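Local coordinates for protein Avidin/streptavidin (Shewanella denitrificans, PDB 3SZH) that binds biotin with high affinity, as a two-chain member of the avidin and streptavidin family, at residues B[21-26]-B[30-35]; B[5-10]-B[54-59]; B[61-66]-B[93-98]; B[34-39]-B[113-118]. All coordinates share one frame; numbering follows the deposited sequence. Where two conformers were deposited one is given.

Contact 1. Residues B[21-26]-B[30-35]; sequences LYINSI and GELTGS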
loop_
_atom_site.group_PDB
_atom_site.type_symbol
_atom_site.label_atom_id
_atom_site.label_comp_id
_atom_site.label_asym_id
_atom_site.label_seq_id
_atom_site.Cartn_x
_atom_site.Cartn_y
_atom_site.Cartn_z
ATOM N N LEU B 21 -13.815 -4.495 2.511
ATOM C CA LEU B 21 -12.912 -4.865 1.435
ATOM C C LEU B 21 -13.455 -6.049 0.673
ATOM O O LEU B 21 -13.650 -7.125 1.251
ATOM C CB LEU B 21 -11.522 -5.188 1.978
ATOM C CG LEU B 21 -10.510 -5.758 0.974
ATOM C CD1 LEU B 21 -10.133 -4.699 -0.051
ATOM C CD2 LEU B 21 -9.267 -6.291 1.654
ATOM N N TYR B 22 -13.700 -5.851 -0.615
ATOM C CA TYR B 22 -14.117 -6.895 -1.559
ATOM C C TYR B 22 -12.895 -7.272 -2.375
ATOM O O TYR B 22 -12.498 -6.494 -3.272
ATOM C CB TYR B 22 -15.246 -6.383 -2.466
ATOM C CG TYR B 22 -16.469 -5.877 -1.738
ATOM C CD1 TYR B 22 -16.555 -4.529 -1.351
ATOM C CD2 TYR B 22 -17.536 -6.734 -1.416
ATOM C CE1 TYR B 22 -17.672 -4.036 -0.688
ATOM C CE2 TYR B 22 -18.661 -6.259 -0.767
ATOM C CZ TYR B 22 -18.723 -4.899 -0.413
ATOM O OH TYR B 22 -19.813 -4.380 0.260
ATOM N N ILE B 23 -12.250 -8.384 -2.058
ATOM C CA ILE B 23 -11.126 -8.839 -2.852
ATOM C C ILE B 23 -11.639 -9.519 -4.098
ATOM O O ILE B 23 -12.390 -10.496 -3.996
ATOM C CB ILE B 23 -10.169 -9.771 -2.070
ATOM C CG1 ILE B 23 -9.658 -9.113 -0.784
ATOM C CG2 ILE B 23 -9.035 -10.254 -2.967
ATOM C CD1 ILE B 23 -8.720 -10.018 0.043
ATOM N N ASN B 24 -11.247 -9.013 -5.260
ATOM C CA ASN B 24 -11.647 -9.560 -6.528
ATOM C C ASN B 24 -10.682 -10.629 -7.014
ATOM O O ASN B 24 -11.005 -11.808 -6.935
ATOM C CB ASN B 24 -11.838 -8.440 -7.530
ATOM C CG ASN B 24 -12.192 -8.959 -8.876
ATOM O OD1 ASN B 24 -11.334 -9.047 -9.745
ATOM N ND2 ASN B 24 -13.443 -9.332 -9.061
ATOM N N SER B 25 -9.532 -10.245 -7.544
ATOM C CA SER B 25 -8.541 -11.174 -8.050
ATOM C C SER B 25 -7.292 -11.181 -7.173
ATOM O O SER B 25 -6.904 -10.160 -6.585
ATOM C CB SER B 25 -8.179 -10.843 -9.506
ATOM O OG SER B 25 -7.540 -9.584 -9.605
ATOM N N ILE B 26 -6.679 -12.354 -7.090
ATOM C CA ILE B 26 -5.314 -12.511 -6.616
ATOM C C ILE B 26 -4.610 -13.367 -7.669
ATOM O O ILE B 26 -4.932 -14.549 -7.840
ATOM C CB ILE B 26 -5.217 -13.181 -5.237
ATOM C CG1 ILE B 26 -5.994 -12.397 -4.167
ATOM C CG2 ILE B 26 -3.763 -13.362 -4.842
ATOM C CD1 ILE B 26 -6.051 -13.109 -2.796
ATOM N N GLY B 30 0.381 -13.078 -6.861
ATOM C CA GLY B 30 -0.190 -12.551 -5.614
ATOM C C GLY B 30 -0.598 -11.088 -5.712
ATOM O O GLY B 30 -0.908 -10.479 -4.708
ATOM N N GLU B 31 -0.608 -10.506 -6.905
ATOM C CA GLU B 31 -1.097 -9.144 -7.036
ATOM C C GLU B 31 -2.602 -9.117 -6.883
ATOM O O GLU B 31 -3.299 -9.979 -7.438
ATOM C CB GLU B 31 -0.675 -8.507 -8.352
ATOM C CG GLU B 31 -0.646 -7.016 -8.183
ATOM C CD GLU B 31 -0.255 -6.224 -9.414
ATOM O OE1 GLU B 31 0.308 -6.783 -10.373
ATOM O OE2 GLU B 31 -0.498 -5.010 -9.387
ATOM N N LEU B 32 -3.104 -8.158 -6.117
ATOM C CA LEU B 32 -4.498 -8.087 -5.738
ATOM C C LEU B 32 -5.228 -6.961 -6.452
ATOM O O LEU B 32 -4.679 -5.860 -6.621
ATOM C CB LEU B 32 -4.562 -7.872 -4.210
ATOM C CG LEU B 32 -5.902 -7.675 -3.507
ATOM C CD1 LEU B 32 -5.826 -8.218 -2.082
ATOM C CD2 LEU B 32 -6.307 -6.206 -3.508
ATOM N N THR B 33 -6.487 -7.205 -6.787
ATOM C CA THR B 33 -7.429 -6.156 -7.173
ATOM C C THR B 33 -8.677 -6.328 -6.320
ATOM O O THR B 33 -8.955 -7.412 -5.796
ATOM C CB THR B 33 -7.842 -6.191 -8.642
ATOM O OG1 THR B 33 -8.679 -7.329 -8.882
ATOM C CG2 THR B 33 -6.636 -6.200 -9.585
ATOM N N GLY B 34 -9.420 -5.243 -6.164
ATOM C CA GLY B 34 -10.688 -5.309 -5.461
ATOM C C GLY B 34 -11.342 -3.957 -5.378
ATOM O O GLY B 34 -10.977 -3.011 -6.104
ATOM N N SER B 35 -12.333 -3.851 -4.511
ATOM C CA SER B 35 -13.103 -2.634 -4.262
ATOM C C SER B 35 -13.233 -2.449 -2.762
ATOM O O SER B 35 -13.222 -3.429 -2.009
ATOM C CB SER B 35 -14.503 -2.714 -4.864
ATOM O OG SER B 35 -14.476 -2.877 -6.278
HETATM O O HOH W 1 -10.128 -6.750 -11.111
HETATM O O HOH W 2 -4.860 -9.497 -9.673
#

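Contact 2. Residues B[5-10]-B[54-59]; sequences QELTAM and GWVFGT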
loop_
_atom_site.group_PDB
_atom_site.type_symbol
_atom_site.label_atom_id
_atom_site.label_comp_id
_atom_site.label_asym_id
_atom_site.label_seq_id
_atom_site.Cartn_x
_atom_site.Cartn_y
_atom_site.Cartn_z
ATOM N N GLN B 5 -13.551 -18.384 6.941
ATOM C CA GLN B 5 -13.188 -17.902 5.622
ATOM C C GLN B 5 -11.668 -17.738 5.491
ATOM O O GLN B 5 -11.020 -17.256 6.406
ATOM C CB GLN B 5 -13.866 -16.558 5.403
ATOM C CG GLN B 5 -13.729 -15.997 4.016
ATOM C CD GLN B 5 -14.515 -14.750 3.871
ATOM O OE1 GLN B 5 -13.959 -13.657 3.902
ATOM N NE2 GLN B 5 -15.824 -14.888 3.753
ATOM N N GLU B 6 -11.110 -18.170 4.366
ATOM C CA GLU B 6 -9.685 -18.016 4.096
ATOM C C GLU B 6 -9.393 -16.782 3.253
ATOM O O GLU B 6 -10.300 -16.189 2.644
ATOM C CB GLU B 6 -9.113 -19.266 3.409
ATOM C CG GLU B 6 -8.984 -20.476 4.324
ATOM C CD GLU B 6 -7.940 -21.470 3.822
ATOM N N LEU B 7 -8.117 -16.424 3.212
ATOM C CA LEU B 7 -7.671 -15.286 2.413
ATOM C C LEU B 7 -7.521 -15.728 0.961
ATOM O O LEU B 7 -6.510 -16.335 0.587
ATOM C CB LEU B 7 -6.340 -14.749 2.960
ATOM C CG LEU B 7 -5.808 -13.435 2.391
ATOM C CD1 LEU B 7 -6.800 -12.320 2.688
ATOM C CD2 LEU B 7 -4.417 -13.093 2.951
ATOM N N THR B 8 -8.545 -15.469 0.154
ATOM C CA THR B 8 -8.559 -15.909 -1.232
ATOM C C THR B 8 -9.075 -14.824 -2.163
ATOM O O THR B 8 -9.632 -13.811 -1.723
ATOM C CB THR B 8 -9.516 -17.116 -1.425
ATOM O OG1 THR B 8 -10.866 -16.672 -1.268
ATOM C CG2 THR B 8 -9.237 -18.249 -0.435
ATOM N N ALA B 9 -8.930 -15.064 -3.457
ATOM C CA ALA B 9 -9.658 -14.276 -4.414
ATOM C C ALA B 9 -11.134 -14.391 -4.077
ATOM O O ALA B 9 -11.581 -15.429 -3.565
ATOM C CB ALA B 9 -9.385 -14.747 -5.822
ATOM N N MET B 10 -11.893 -13.353 -4.398
ATOM C CA MET B 10 -13.343 -13.335 -4.189
ATOM C C MET B 10 -13.708 -13.586 -2.724
ATOM O O MET B 10 -14.539 -14.441 -2.395
ATOM C CB MET B 10 -14.028 -14.360 -5.097
ATOM C CG MET B 10 -13.563 -14.287 -6.542
ATOM S SD MET B 10 -13.632 -12.684 -7.303
ATOM C CE MET B 10 -15.179 -12.104 -6.724
ATOM N N GLY B 54 -2.970 -4.075 -4.452
ATOM C CA GLY B 54 -2.134 -4.554 -3.352
ATOM C C GLY B 54 -1.462 -5.852 -3.699
ATOM O O GLY B 54 -1.321 -6.208 -4.881
ATOM N N TRP B 55 -1.104 -6.584 -2.639
ATOM C CA TRP B 55 -0.319 -7.824 -2.737
ATOM C C TRP B 55 -0.729 -8.775 -1.623
ATOM O O TRP B 55 -1.035 -8.341 -0.502
ATOM C CB TRP B 55 1.179 -7.533 -2.535
ATOM C CG TRP B 55 1.792 -6.675 -3.593
ATOM C CD1 TRP B 55 2.131 -5.365 -3.472
ATOM C CD2 TRP B 55 2.162 -7.087 -4.911
ATOM N NE1 TRP B 55 2.647 -4.922 -4.669
ATOM C CE2 TRP B 55 2.678 -5.955 -5.570
ATOM C CE3 TRP B 55 2.096 -8.307 -5.607
ATOM C CZ2 TRP B 55 3.138 -6.000 -6.904
ATOM C CZ3 TRP B 55 2.542 -8.361 -6.925
ATOM C CH2 TRP B 55 3.056 -7.211 -7.565
ATOM N N VAL B 56 -0.655 -10.067 -1.914
ATOM C CA VAL B 56 -0.779 -11.120 -0.909
ATOM C C VAL B 56 0.474 -11.988 -0.976
ATOM O O VAL B 56 0.925 -12.365 -2.062
ATOM C CB VAL B 56 -2.075 -11.956 -1.171
ATOM C CG1 VAL B 56 -2.161 -13.161 -0.266
ATOM C CG2 VAL B 56 -3.300 -11.067 -1.012
ATOM N N PHE B 57 1.007 -12.329 0.195
ATOM C CA PHE B 57 2.156 -13.229 0.293
ATOM C C PHE B 57 1.860 -14.174 1.446
ATOM O O PHE B 57 2.103 -13.851 2.609
ATOM C CB PHE B 57 3.447 -12.456 0.569
ATOM C CG PHE B 57 4.713 -13.205 0.210
ATOM C CD1 PHE B 57 5.889 -12.491 -0.022
ATOM C CD2 PHE B 57 4.736 -14.590 0.064
ATOM C CE1 PHE B 57 7.055 -13.129 -0.388
ATOM C CE2 PHE B 57 5.903 -15.240 -0.280
ATOM C CZ PHE B 57 7.061 -14.511 -0.513
ATOM N N GLY B 58 1.287 -15.331 1.137
ATOM C CA GLY B 58 0.860 -16.280 2.173
ATOM C C GLY B 58 -0.274 -15.679 2.969
ATOM O O GLY B 58 -1.365 -15.429 2.443
ATOM N N THR B 59 -0.016 -15.410 4.243
ATOM C CA THR B 59 -0.991 -14.728 5.078
ATOM C C THR B 59 -0.756 -13.230 5.230
ATOM O O THR B 59 -1.572 -12.565 5.839
ATOM C CB THR B 59 -1.048 -15.345 6.490
ATOM O OG1 THR B 59 0.228 -15.160 7.126
ATOM C CG2 THR B 59 -1.418 -16.833 6.422
#

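Contact 3. Residues B[61-66]-B[93-98]; sequences ISFSTK and ISTLWQ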
loop_
_atom_site.group_PDB
_atom_site.type_symbol
_atom_site.label_atom_id
_atom_site.label_comp_id
_atom_site.label_asym_id
_atom_site.label_seq_id
_atom_site.Cartn_x
_atom_site.Cartn_y
_atom_site.Cartn_z
ATOM N N ILE B 61 -0.669 -9.430 3.749
ATOM C CA ILE B 61 -1.431 -8.691 2.726
ATOM C C ILE B 61 -1.191 -7.202 2.878
ATOM O O ILE B 61 -1.086 -6.665 3.996
ATOM C CB ILE B 61 -2.957 -9.016 2.807
ATOM C CG1 ILE B 61 -3.752 -8.258 1.734
ATOM C CG2 ILE B 61 -3.499 -8.802 4.220
ATOM C CD1 ILE B 61 -5.182 -8.665 1.633
ATOM N N SER B 62 -1.068 -6.520 1.749
ATOM C CA SER B 62 -1.151 -5.064 1.694
ATOM C C SER B 62 -2.261 -4.705 0.714
ATOM O O SER B 62 -2.425 -5.369 -0.324
ATOM C CB SER B 62 0.181 -4.420 1.265
ATOM O OG SER B 62 0.404 -4.529 -0.117
ATOM N N PHE B 63 -3.002 -3.652 1.016
ATOM C CA PHE B 63 -3.936 -3.122 0.015
ATOM C C PHE B 63 -4.062 -1.644 0.210
ATOM O O PHE B 63 -3.841 -1.123 1.303
ATOM C CB PHE B 63 -5.291 -3.868 0.051
ATOM C CG PHE B 63 -6.012 -3.833 1.380
ATOM C CD1 PHE B 63 -5.751 -4.774 2.360
ATOM C CD2 PHE B 63 -7.010 -2.863 1.623
ATOM C CE1 PHE B 63 -6.437 -4.759 3.573
ATOM C CE2 PHE B 63 -7.703 -2.860 2.858
ATOM C CZ PHE B 63 -7.416 -3.809 3.808
ATOM N N SER B 64 -4.385 -0.948 -0.876
ATOM C CA SER B 64 -4.448 0.514 -0.838
ATOM C C SER B 64 -5.532 1.006 -1.778
ATOM O O SER B 64 -5.812 0.405 -2.838
ATOM C CB SER B 64 -3.067 1.085 -1.180
ATOM O OG SER B 64 -3.012 2.494 -1.325
ATOM N N THR B 65 -6.159 2.113 -1.366
ATOM C CA THR B 65 -7.215 2.740 -2.143
ATOM C C THR B 65 -6.971 4.232 -2.234
ATOM O O THR B 65 -6.606 4.883 -1.241
ATOM C CB THR B 65 -8.616 2.425 -1.577
ATOM O OG1 THR B 65 -9.604 2.733 -2.568
ATOM C CG2 THR B 65 -8.938 3.191 -0.318
ATOM N N LYS B 66 -7.182 4.771 -3.432
ATOM C CA LYS B 66 -7.226 6.206 -3.661
ATOM C C LYS B 66 -8.667 6.674 -3.509
ATOM O O LYS B 66 -9.576 6.133 -4.144
ATOM C CB LYS B 66 -6.677 6.517 -5.060
ATOM C CG LYS B 66 -6.870 7.961 -5.513
ATOM C CD LYS B 66 -6.173 8.223 -6.858
ATOM C CE LYS B 66 -6.560 9.573 -7.402
ATOM N NZ LYS B 66 -5.737 9.926 -8.602
ATOM N N ILE B 93 -8.568 -10.303 9.127
ATOM C CA ILE B 93 -7.339 -9.657 8.687
ATOM C C ILE B 93 -7.067 -8.509 9.652
ATOM O O ILE B 93 -7.871 -7.588 9.773
ATOM C CB ILE B 93 -7.439 -9.104 7.239
ATOM C CG1 ILE B 93 -7.877 -10.192 6.243
ATOM C CG2 ILE B 93 -6.092 -8.520 6.801
ATOM C CD1 ILE B 93 -8.167 -9.661 4.828
ATOM N N SER B 94 -5.954 -8.611 10.369
ATOM C CA SER B 94 -5.569 -7.586 11.315
ATOM C C SER B 94 -4.591 -6.660 10.613
ATOM O O SER B 94 -3.584 -7.127 10.075
ATOM C CB SER B 94 -4.931 -8.244 12.529
ATOM O OG SER B 94 -4.546 -7.261 13.446
ATOM N N THR B 95 -4.875 -5.356 10.653
ATOM C CA THR B 95 -4.132 -4.380 9.859
ATOM C C THR B 95 -3.730 -3.151 10.652
ATOM O O THR B 95 -4.371 -2.767 11.634
ATOM C CB THR B 95 -4.928 -3.876 8.618
ATOM O OG1 THR B 95 -5.985 -3.017 9.040
ATOM C CG2 THR B 95 -5.484 -5.012 7.783
ATOM N N LEU B 96 -2.703 -2.479 10.137
ATOM C CA LEU B 96 -2.359 -1.120 10.498
ATOM C C LEU B 96 -2.421 -0.309 9.210
ATOM O O LEU B 96 -1.873 -0.737 8.187
ATOM C CB LEU B 96 -0.947 -1.055 11.066
ATOM C CG LEU B 96 -0.711 -1.864 12.335
ATOM C CD1 LEU B 96 0.746 -1.728 12.775
ATOM C CD2 LEU B 96 -1.668 -1.449 13.456
ATOM N N TRP B 97 -3.071 0.849 9.255
ATOM C CA TRP B 97 -3.205 1.682 8.066
ATOM C C TRP B 97 -2.548 3.034 8.252
ATOM O O TRP B 97 -2.322 3.513 9.373
ATOM C CB TRP B 97 -4.677 1.846 7.667
ATOM C CG TRP B 97 -5.597 2.366 8.736
ATOM C CD1 TRP B 97 -6.422 1.626 9.532
ATOM C CD2 TRP B 97 -5.806 3.744 9.117
ATOM N NE1 TRP B 97 -7.140 2.445 10.375
ATOM C CE2 TRP B 97 -6.789 3.747 10.138
ATOM C CE3 TRP B 97 -5.292 4.972 8.668
ATOM C CZ2 TRP B 97 -7.240 4.922 10.745
ATOM C CZ3 TRP B 97 -5.743 6.134 9.269
ATOM C CH2 TRP B 97 -6.699 6.099 10.312
ATOM N N GLN B 98 -2.258 3.630 7.107
ATOM C CA GLN B 98 -1.735 4.992 7.001
ATOM C C GLN B 98 -2.559 5.712 5.951
ATOM O O GLN B 98 -2.828 5.167 4.865
ATOM C CB GLN B 98 -0.264 4.972 6.596
ATOM C CG GLN B 98 0.644 4.181 7.562
ATOM C CD GLN B 98 2.106 4.299 7.198
ATOM O OE1 GLN B 98 2.508 4.138 6.037
ATOM N NE2 GLN B 98 2.913 4.592 8.180
#

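Contact 4. Residues B[34-39]-B[113-118]; sequences GSYINR and GQDVFS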
loop_
_atom_site.group_PDB
_atom_site.type_symbol
_atom_site.label_atom_id
_atom_site.label_comp_id
_atom_site.label_asym_id
_atom_site.label_seq_id
_atom_site.Cartn_x
_atom_site.Cartn_y
_atom_site.Cartn_z
ATOM N N GLY B 34 -9.420 -5.243 -6.164
ATOM C CA GLY B 34 -10.688 -5.309 -5.461
ATOM C C GLY B 34 -11.342 -3.957 -5.378
ATOM O O GLY B 34 -10.977 -3.011 -6.104
ATOM N N SER B 35 -12.333 -3.851 -4.511
ATOM C CA SER B 35 -13.103 -2.634 -4.262
ATOM C C SER B 35 -13.233 -2.449 -2.762
ATOM O O SER B 35 -13.222 -3.429 -2.009
ATOM C CB SER B 35 -14.503 -2.714 -4.864
ATOM O OG SER B 35 -14.476 -2.877 -6.278
ATOM N N TYR B 36 -13.401 -1.217 -2.317
ATOM C CA TYR B 36 -13.612 -0.887 -0.914
ATOM C C TYR B 36 -14.835 -0.001 -0.802
ATOM O O TYR B 36 -14.975 0.974 -1.561
ATOM C CB TYR B 36 -12.384 -0.185 -0.378
ATOM C CG TYR B 36 -12.329 -0.025 1.109
ATOM C CD1 TYR B 36 -12.887 1.078 1.729
ATOM C CD2 TYR B 36 -11.739 -1.000 1.909
ATOM C CE1 TYR B 36 -12.830 1.247 3.113
ATOM C CE2 TYR B 36 -11.656 -0.835 3.309
ATOM C CZ TYR B 36 -12.207 0.293 3.876
ATOM O OH TYR B 36 -12.123 0.450 5.248
ATOM N N ILE B 37 -15.697 -0.330 0.160
ATOM C CA ILE B 37 -16.815 0.542 0.499
ATOM C C ILE B 37 -16.680 0.972 1.947
ATOM O O ILE B 37 -16.714 0.133 2.870
ATOM C CB ILE B 37 -18.191 -0.074 0.215
ATOM C CG1 ILE B 37 -18.351 -0.376 -1.280
ATOM C CG2 ILE B 37 -19.305 0.860 0.717
ATOM C CD1 ILE B 37 -19.688 -1.036 -1.674
ATOM N N ASN B 38 -16.474 2.270 2.134
ATOM C CA ASN B 38 -16.373 2.889 3.457
ATOM C C ASN B 38 -17.765 3.116 4.011
ATOM O O ASN B 38 -18.662 3.627 3.336
ATOM C CB ASN B 38 -15.641 4.228 3.273
ATOM C CG ASN B 38 -15.633 5.095 4.518
ATOM O OD1 ASN B 38 -15.504 4.603 5.637
ATOM N ND2 ASN B 38 -15.732 6.388 4.323
ATOM N N ARG B 39 -17.938 2.740 5.278
ATOM C CA ARG B 39 -19.205 2.992 5.970
ATOM C C ARG B 39 -18.984 3.597 7.359
ATOM O O ARG B 39 -19.828 3.454 8.251
ATOM C CB ARG B 39 -20.038 1.705 6.059
ATOM C CG ARG B 39 -20.336 1.119 4.684
ATOM C CD ARG B 39 -21.379 0.023 4.753
ATOM N NE ARG B 39 -21.511 -0.691 3.481
ATOM C CZ ARG B 39 -20.715 -1.682 3.091
ATOM N NH1 ARG B 39 -19.729 -2.109 3.860
ATOM N NH2 ARG B 39 -20.899 -2.240 1.907
ATOM N N GLY B 113 -3.801 4.281 12.023
ATOM C CA GLY B 113 -4.688 3.569 12.920
ATOM C C GLY B 113 -4.683 2.082 12.686
ATOM O O GLY B 113 -3.876 1.559 11.905
ATOM N N GLN B 114 -5.575 1.402 13.400
ATOM C CA GLN B 114 -5.690 -0.058 13.322
ATOM C C GLN B 114 -7.088 -0.428 12.898
ATOM O O GLN B 114 -8.054 0.079 13.443
ATOM C CB GLN B 114 -5.363 -0.796 14.652
ATOM C CG GLN B 114 -5.919 -2.274 14.658
ATOM C CD GLN B 114 -4.919 -3.434 14.979
ATOM O OE1 GLN B 114 -4.468 -3.575 16.135
ATOM N NE2 GLN B 114 -4.664 -4.328 13.973
ATOM N N ASP B 115 -7.194 -1.323 11.915
ATOM C CA ASP B 115 -8.492 -1.914 11.522
ATOM C C ASP B 115 -8.392 -3.416 11.630
ATOM O O ASP B 115 -7.383 -4.011 11.214
ATOM C CB ASP B 115 -8.831 -1.610 10.054
ATOM C CG ASP B 115 -9.348 -0.213 9.801
ATOM O OD1 ASP B 115 -9.580 0.575 10.745
ATOM O OD2 ASP B 115 -9.507 0.089 8.604
ATOM N N VAL B 116 -9.435 -4.050 12.175
ATOM C CA VAL B 116 -9.538 -5.505 12.131
ATOM C C VAL B 116 -10.743 -5.837 11.283
ATOM O O VAL B 116 -11.846 -5.375 11.552
ATOM C CB VAL B 116 -9.648 -6.134 13.532
ATOM C CG1 VAL B 116 -9.854 -7.623 13.386
ATOM C CG2 VAL B 116 -8.370 -5.828 14.343
ATOM N N PHE B 117 -10.496 -6.566 10.195
ATOM C CA PHE B 117 -11.540 -6.961 9.258
ATOM C C PHE B 117 -11.920 -8.400 9.584
ATOM O O PHE B 117 -11.058 -9.242 9.864
ATOM C CB PHE B 117 -11.034 -6.859 7.807
ATOM C CG PHE B 117 -10.770 -5.472 7.328
ATOM C CD1 PHE B 117 -9.571 -4.829 7.635
ATOM C CD2 PHE B 117 -11.712 -4.817 6.549
ATOM C CE1 PHE B 117 -9.328 -3.543 7.168
ATOM C CE2 PHE B 117 -11.472 -3.526 6.067
ATOM C CZ PHE B 117 -10.282 -2.890 6.375
ATOM N N SER B 118 -13.213 -8.660 9.614
ATOM C CA SER B 118 -13.760 -9.983 9.883
ATOM C C SER B 118 -14.458 -10.490 8.633
ATOM O O SER B 118 -14.992 -9.697 7.862
ATOM C CB SER B 118 -14.772 -9.897 11.032
ATOM O OG SER B 118 -14.153 -9.473 12.238
#

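Contact 1. Residues B[21-26]-B[30-35]
Ile23 and Leu32 meet on the barrel-interior face of this pair of antiparallel strands, their side chains crossing at roughly a right angle, with Ile23 CG2 3.9 Å from Leu32 CD1. With CG1 turned opposite the carbonyl carbon (chi1 -56°), Ile23 presents both CG2 and CD1 to that one leucine methyl. Replacing Ile23 by an alanine is likely to strip Leu32 CD1 of both methyl neighbours and open a gap on the inner face. The backbone is tighter still: Gly34 CA lies 3.1 Å from Tyr22 O, and a side chain at this glycine would run into that oxygen. Tyr22 and Ser35 form a hydrogen-bonded pair, Tyr22 N to Ser35 O at 2.8 Å and Ser35 N to Tyr22 O at 2.9 Å. The two strands make a beta hairpin of the avidin barrel, and its regular pairing is broken by a classic beta bulge: Asn24 and Ser25 both face Thr33. Thr33 O takes a good bond from Asn24 N and only a weak one from Ser25 N. On the outer, solvent side the bulge is polar. Ser25 OG and Thr33 OG1 are hydrogen-bonded at 2.6 Å, one water joins Asn24 OD1 to Thr33 OG1, and another links Ser25 OG with Glu31 O. Glu31 itself turns away, its OE2 bonded to Asn53 of the second subunit.

Contact 2. Residues B[5-10]-B[54-59]
Leu7 holds CG opposite its backbone N (chi1 -171°), and Val56 likewise sets CG1 opposite its own N (chi1 173°), which sends the two branches straight at each other. They meet tip to tip, Leu7 CD2 lying 3.9 Å from Val56 CG1. The same leucine methyl also sits 3.9 Å from Gly58 O and 4.1 Å from Thr59 O, carbonyl oxygens of the turn that follows strand 50-57. One methyl therefore does all the touching from residues 5-10, and no hydrogen bond crosses between the segments. Their backbones stay well apart, with 7.2 Å between Leu7 CA and Thr59 CA at the closest pairing, so the contact is one leucine methyl packed on a strand end and its turn. The Thr8 side chain points away from Val56, and its OG1 donates to Ala9 O. Gly58 has a positive phi of 67°, which favours glycine at this bend. The segment 5-10 is the irregular lead-in to strand 11-14, and it lays Leu7 over one end of the barrel. There Leu7 also packs on Trp13 of strand 11-14, Ile23 of strand 20-26, Ile61 of strand 60-66 and Ile93 of strand 92-101, while Thr59 OG1 bonds to Gly103 N of the second subunit.

Contact 3. Residues B[61-66]-B[93-98]
Ile93, near the start of strand 92-101, meets Ile61 across the inside of the barrel, the two CG2 methyls 3.7 Å apart and the side chains crossing at about a right angle. Ile93 sets CG1 opposite the carbonyl carbon (chi1 -54°), which leaves CG2 opposite the backbone N, whereas Ile61 holds its CG2 in the crowded position between backbone N and carbonyl carbon, because its longer branch takes the place opposite N (chi1 -179°). Ser94 turns away from 61-66. Thr95 turns back in and gives its methyl to the aromatic neighbour: Thr95 CG2 lies 4.3 Å from Phe63 CE1, a looser touch than that of the isoleucines. The other branch of Thr95 is occupied elsewhere, OG1 being hydrogen-bonded to Asp115 O on the adjoining strand 111-119. Further along, Trp97 is led away from strand 60-66. Its ring meets Trp80 at a steep angle, while Trp80 also stacks with Phe63, so an aromatic of strand 73-85 bridges where the two segments part. That strand lies between them in the sheet, and even the nearest backbone pair, Ile61 CA and Ile93 CA, is 8.4 Å apart. Trp80 and Trp97 probably belong to the aromatic lining of the biotin site, judging by streptavidin, where tryptophans on the corresponding strands wall the pocket; Phe63 packs behind Trp80 through the ring stack. Between these two segments the chemistry is apolar, methyl against methyl at Ile61 and methyl against ring carbon at Phe63, so the fit rests on packing, while the polar bonds run to neighbouring strands.

Contact 4. Residues B[34-39]-B[113-118]
Tyr36 and Phe117 face each other across the barrel interior from strands that do not pair, their CA atoms 12.0 Å apart, so everything between these segments is carried by side chains. Both aromatic groups reach inward and cross at about a right angle. Tyr36 CG lies opposite the backbone N (chi1 -168°), while Phe117 CG stands opposite the carbonyl carbon (chi1 -68°), and the rings come together at their edges: Tyr36 CE2 is 3.9 Å from Phe117 CE2, with each of these carbons near the plane of the other ring. This is an edge-to-edge touch, without the overlap of a stack. The phenol oxygen runs on past it, Tyr36 OH lying 4.0 Å from Phe117 CZ and 4.3 Å from Asp115 OD2, too far for a hydrogen bond. The Asp115 carboxylate is held by others, OD1 by Gln16 NE2 and OD2 by Trp80 NE1. Tyr36 also meets the Trp80 ring and packs on Asn15 and Ser19. Cut back to an alanine, position Tyr36 loses ring and hydroxyl, and the Phe117 edge would probably be left without its aromatic partner. In streptavidin a tyrosine, an asparagine and a serine hold the ureido oxygen of biotin and an aspartate takes one N-H; Tyr36, Asn15, Ser19 and Asp115 are placed consistently with those roles. The ring edges supply an apolar contact, and the hydroxyl and carboxylate near it would probably face a polar ligand head, absent in this apo form.

How the contacts relate
All four contacts join parts of one barrel, with residues 5-10 lying across its end. Contacts 1 and 2 sit about 8 Å apart between centres, with strands 31-37 and 50-57 side by side. Contact 2 reaches contact 3 through Leu7 CD1 and Ile93 CD1, 3.7 Å apart, and contact 1 reaches it through Leu32 CD1 and Ile61 CD1 at 3.8 Å, so the three share apolar packing. Contacts 3 and 4, also about 8 Å apart between centres, are tied by Ile93 N to Phe117 O at 2.8 Å; contact 4 and the tryptophans beside contact 3 probably line the biotin pocket. Contact 2 stands off from contact 4, nearest atoms about 6 Å apart, whereas Tyr22 OH and Arg39 NH2, 2.9 Å apart, link 1 and 4.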